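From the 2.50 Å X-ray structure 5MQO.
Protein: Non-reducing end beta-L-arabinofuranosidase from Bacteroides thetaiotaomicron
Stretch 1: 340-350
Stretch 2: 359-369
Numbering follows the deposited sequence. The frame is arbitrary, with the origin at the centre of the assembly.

Stretch 1 340-350: ACGALYDGTSP
Stretch 2 (359-369) SIQKVHQSYGR

Residues 340-350 and 359-369 of one chain run antiparallel and bury 747 Å² between them, both sides summed. The register pairs Ser349 with Gln361, Thr348 with Lys362, Gly347 with Val363, Asp346 with His364 and, past a corner, Leu344 with Ser366. The axes of strands 347-349 and 361-364 come within 4.3 Å, their N-to-C directions 123° apart. Ser349 N donates to Gln361 O (2.9 Å) and Gln361 N returns to Ser349 O (3.0 Å); Val363 N donates to Gly347 O (2.9 Å), with Gly347 N to Val363 O longer at 3.2 Å. Between these rings the CA atoms face carbonyls: Thr348 CA lies 3.1 Å from Gln361 O, and Lys362 CA 3.2 Å from Gly347 O.

Both chains turn a corner together. Tyr345 (phi/psi -63/-51) and Gln365 (52/54, left-handed) leave the extended conformation, and Gln365 N donates to Tyr345 O (3.0 Å). Beyond it the ladder resumes with Leu344 N to Ser366 O (3.0 Å) and Ser366 N to Leu344 O (2.9 Å). Gly342, at 111/98, adopts angles at which a CB would jam against the preceding carbonyl, so glycine fits; its CA sits 3.4 Å from Ser366 O. A cis peptide precedes Pro350, whose ring is C-gamma endo.

Side chains of Leu344, Ser349, Gln361, Val363 and Ser366 share one face. Buried Val363 (chi1 m) packs CG1 3.5 Å from Ser349 CB and CG2 4.1 Å from Leu344 CD1. Leu344 (m, t) also brings CD1 within 3.6 Å of Gly368 CA and 3.4 Å of Tyr367 O; an ideal CB on Gly368 would stand a tight 3.5 Å from Leu344 CG. Gly347, nearly fully extended at -179/-161, likewise makes room: its ideal CB would lie 3.1 Å from Leu344 CD1. Ser349 (t) and Gln361 (m, t, chi3 -10°) satisfy their polar ends elsewhere in the structure.

The other face carries Asp346 (m), Thr348 (p), Lys362 (m, t, p, t) and His364 (p, chi2 -49°), polar residues suited to its greater exposure. Thr348 CB rests 3.7 Å from CG2 of Ile360 (m, t), a methyl also 3.7 Å from Pro350 O.

At the far end, the CA-CB bond of Tyr367 (m, chi2 -66°) points away, yet its ring returns to Cys341 (m), and both residues are buried. Cys341 CB approaches Tyr367 CE1 at 3.8 Å; Cys341 SG lies 3.4 Å from Tyr367 OH and 5.3 Å from the Tyr367 ring centroid, 70° off the ring normal, an oblique sulfur-aromatic contact.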

# COMPACT_ATOMS: atom_id res chain seq x y z
N ALA A 340 -4.86 -5.67 -4.29
CA ALA A 340 -5.90 -5.51 -3.29
C ALA A 340 -6.23 -6.86 -2.71
O ALA A 340 -5.98 -7.87 -3.35
CB ALA A 340 -7.14 -4.85 -3.88
N CYS A 341 -6.74 -6.85 -1.48
CA CYS A 341 -6.98 -8.06 -0.76
C CYS A 341 -8.40 -8.08 -0.17
O CYS A 341 -8.84 -7.11 0.45
CB CYS A 341 -5.91 -8.21 0.33
SG CYS A 341 -4.21 -8.30 -0.29
N GLY A 342 -9.08 -9.21 -0.32
CA GLY A 342 -10.37 -9.44 0.27
C GLY A 342 -11.43 -9.48 -0.81
O GLY A 342 -11.92 -8.45 -1.25
N ALA A 343 -11.76 -10.70 -1.20
CA ALA A 343 -12.74 -11.06 -2.20
C ALA A 343 -14.18 -11.12 -1.75
O ALA A 343 -15.07 -11.14 -2.60
CB ALA A 343 -12.39 -12.45 -2.69
N LEU A 344 -14.42 -11.24 -0.43
CA LEU A 344 -15.77 -11.55 0.09
C LEU A 344 -16.22 -10.44 0.98
O LEU A 344 -15.52 -10.09 1.92
CB LEU A 344 -15.82 -12.86 0.88
CG LEU A 344 -15.16 -14.11 0.27
CD1 LEU A 344 -14.95 -15.17 1.34
CD2 LEU A 344 -15.94 -14.70 -0.89
N TYR A 345 -17.38 -9.89 0.67
CA TYR A 345 -18.15 -9.07 1.60
C TYR A 345 -18.54 -9.96 2.80
O TYR A 345 -18.31 -9.59 3.94
CB TYR A 345 -19.41 -8.49 0.92
CG TYR A 345 -19.18 -7.30 -0.04
CD1 TYR A 345 -18.42 -7.42 -1.21
CD2 TYR A 345 -19.75 -6.04 0.23
CE1 TYR A 345 -18.21 -6.33 -2.05
CE2 TYR A 345 -19.55 -4.97 -0.62
CZ TYR A 345 -18.79 -5.11 -1.75
OH TYR A 345 -18.60 -4.03 -2.57
N ASP A 346 -19.12 -11.12 2.52
CA ASP A 346 -19.54 -12.07 3.54
C ASP A 346 -19.26 -13.47 3.05
O ASP A 346 -19.31 -13.70 1.87
CB ASP A 346 -21.05 -12.00 3.80
CG ASP A 346 -21.54 -10.61 4.19
OD1 ASP A 346 -21.20 -10.05 5.27
OD2 ASP A 346 -22.33 -10.08 3.41
N GLY A 347 -19.00 -14.42 3.93
CA GLY A 347 -18.85 -15.81 3.51
C GLY A 347 -18.59 -16.75 4.67
O GLY A 347 -18.83 -16.41 5.85
N THR A 348 -18.07 -17.93 4.35
CA THR A 348 -17.77 -18.95 5.35
C THR A 348 -16.34 -19.44 5.20
O THR A 348 -15.83 -19.51 4.10
CB THR A 348 -18.73 -20.15 5.22
OG1 THR A 348 -18.82 -20.54 3.84
CG2 THR A 348 -20.09 -19.78 5.68
N SER A 349 -15.71 -19.76 6.34
CA SER A 349 -14.37 -20.35 6.42
C SER A 349 -14.35 -21.59 7.37
O SER A 349 -14.89 -21.53 8.49
CB SER A 349 -13.39 -19.31 6.94
OG SER A 349 -12.06 -19.79 6.88
N PRO A 350 -13.82 -22.72 6.93
CA PRO A 350 -13.56 -23.03 5.52
C PRO A 350 -14.83 -23.21 4.62
O PRO A 350 -15.96 -23.36 5.11
CB PRO A 350 -12.80 -24.34 5.64
CG PRO A 350 -13.45 -25.03 6.80
CD PRO A 350 -13.82 -23.94 7.77
N SER A 359 -17.92 -26.08 13.16
CA SER A 359 -16.59 -25.59 12.79
C SER A 359 -16.58 -24.53 11.68
O SER A 359 -15.61 -23.79 11.56
CB SER A 359 -15.68 -26.75 12.37
OG SER A 359 -15.34 -27.56 13.47
N ILE A 360 -17.64 -24.49 10.86
CA ILE A 360 -17.75 -23.53 9.75
C ILE A 360 -18.24 -22.17 10.25
O ILE A 360 -19.36 -22.04 10.73
CB ILE A 360 -18.67 -24.06 8.64
CG1 ILE A 360 -18.13 -25.40 8.12
CG2 ILE A 360 -18.77 -23.05 7.49
CD1 ILE A 360 -19.10 -26.15 7.24
N GLN A 361 -17.39 -21.15 10.13
CA GLN A 361 -17.69 -19.84 10.69
C GLN A 361 -18.00 -18.84 9.60
O GLN A 361 -17.59 -19.02 8.47
CB GLN A 361 -16.48 -19.33 11.44
CG GLN A 361 -16.09 -20.14 12.67
CD GLN A 361 -14.75 -19.71 13.24
OE1 GLN A 361 -14.00 -18.93 12.63
NE2 GLN A 361 -14.43 -20.23 14.40
N LYS A 362 -18.72 -17.77 9.94
CA LYS A 362 -18.82 -16.59 9.07
C LYS A 362 -17.51 -15.77 9.04
O LYS A 362 -16.80 -15.67 10.03
CB LYS A 362 -20.02 -15.70 9.44
CG LYS A 362 -21.35 -16.27 8.96
CD LYS A 362 -22.53 -15.81 9.78
CE LYS A 362 -22.68 -14.30 9.73
NZ LYS A 362 -23.45 -13.81 10.90
N VAL A 363 -17.20 -15.21 7.86
CA VAL A 363 -16.14 -14.20 7.68
C VAL A 363 -16.76 -12.96 7.05
O VAL A 363 -17.89 -13.00 6.58
CB VAL A 363 -14.95 -14.74 6.84
CG1 VAL A 363 -14.42 -16.03 7.43
CG2 VAL A 363 -15.34 -14.99 5.38
N HIS A 364 -16.03 -11.86 7.03
CA HIS A 364 -16.51 -10.65 6.35
C HIS A 364 -15.33 -9.76 5.95
O HIS A 364 -14.34 -9.72 6.65
CB HIS A 364 -17.54 -9.88 7.20
CG HIS A 364 -16.95 -9.14 8.37
ND1 HIS A 364 -16.07 -9.72 9.26
CD2 HIS A 364 -17.12 -7.86 8.80
CE1 HIS A 364 -15.73 -8.84 10.18
NE2 HIS A 364 -16.35 -7.70 9.92
N GLN A 365 -15.44 -9.08 4.81
CA GLN A 365 -14.40 -8.17 4.32
C GLN A 365 -13.11 -8.95 4.33
O GLN A 365 -12.08 -8.56 4.91
CB GLN A 365 -14.36 -6.91 5.19
CG GLN A 365 -15.74 -6.46 5.66
CD GLN A 365 -15.85 -4.99 6.01
OE1 GLN A 365 -14.87 -4.35 6.35
NE2 GLN A 365 -17.05 -4.46 5.90
N SER A 366 -13.20 -10.09 3.65
CA SER A 366 -12.36 -11.24 3.91
C SER A 366 -11.74 -11.93 2.69
O SER A 366 -12.29 -11.91 1.57
CB SER A 366 -13.17 -12.28 4.69
OG SER A 366 -12.46 -13.49 4.85
N TYR A 367 -10.61 -12.58 2.97
CA TYR A 367 -9.98 -13.48 2.03
C TYR A 367 -10.96 -14.60 1.75
O TYR A 367 -11.75 -14.92 2.59
CB TYR A 367 -8.68 -14.04 2.64
CG TYR A 367 -7.49 -13.09 2.58
CD1 TYR A 367 -6.94 -12.72 1.35
CD2 TYR A 367 -6.90 -12.57 3.75
CE1 TYR A 367 -5.85 -11.85 1.27
CE2 TYR A 367 -5.80 -11.72 3.67
CZ TYR A 367 -5.28 -11.36 2.42
OH TYR A 367 -4.20 -10.51 2.28
N GLY A 368 -10.91 -15.18 0.56
CA GLY A 368 -11.79 -16.30 0.12
C GLY A 368 -10.97 -17.54 -0.11
O GLY A 368 -9.84 -17.63 0.42
N ARG A 369 -11.53 -18.50 -0.85
CA ARG A 369 -10.84 -19.72 -1.29
C ARG A 369 -9.68 -19.35 -2.19
O ARG A 369 -9.72 -18.30 -2.83
CB ARG A 369 -11.75 -20.63 -2.13
CG ARG A 369 -12.89 -21.35 -1.39
CD ARG A 369 -13.62 -22.37 -2.29
NE ARG A 369 -13.67 -21.92 -3.69
CZ ARG A 369 -14.61 -21.12 -4.18
NH1 ARG A 369 -15.63 -20.70 -3.45
NH2 ARG A 369 -14.54 -20.74 -5.44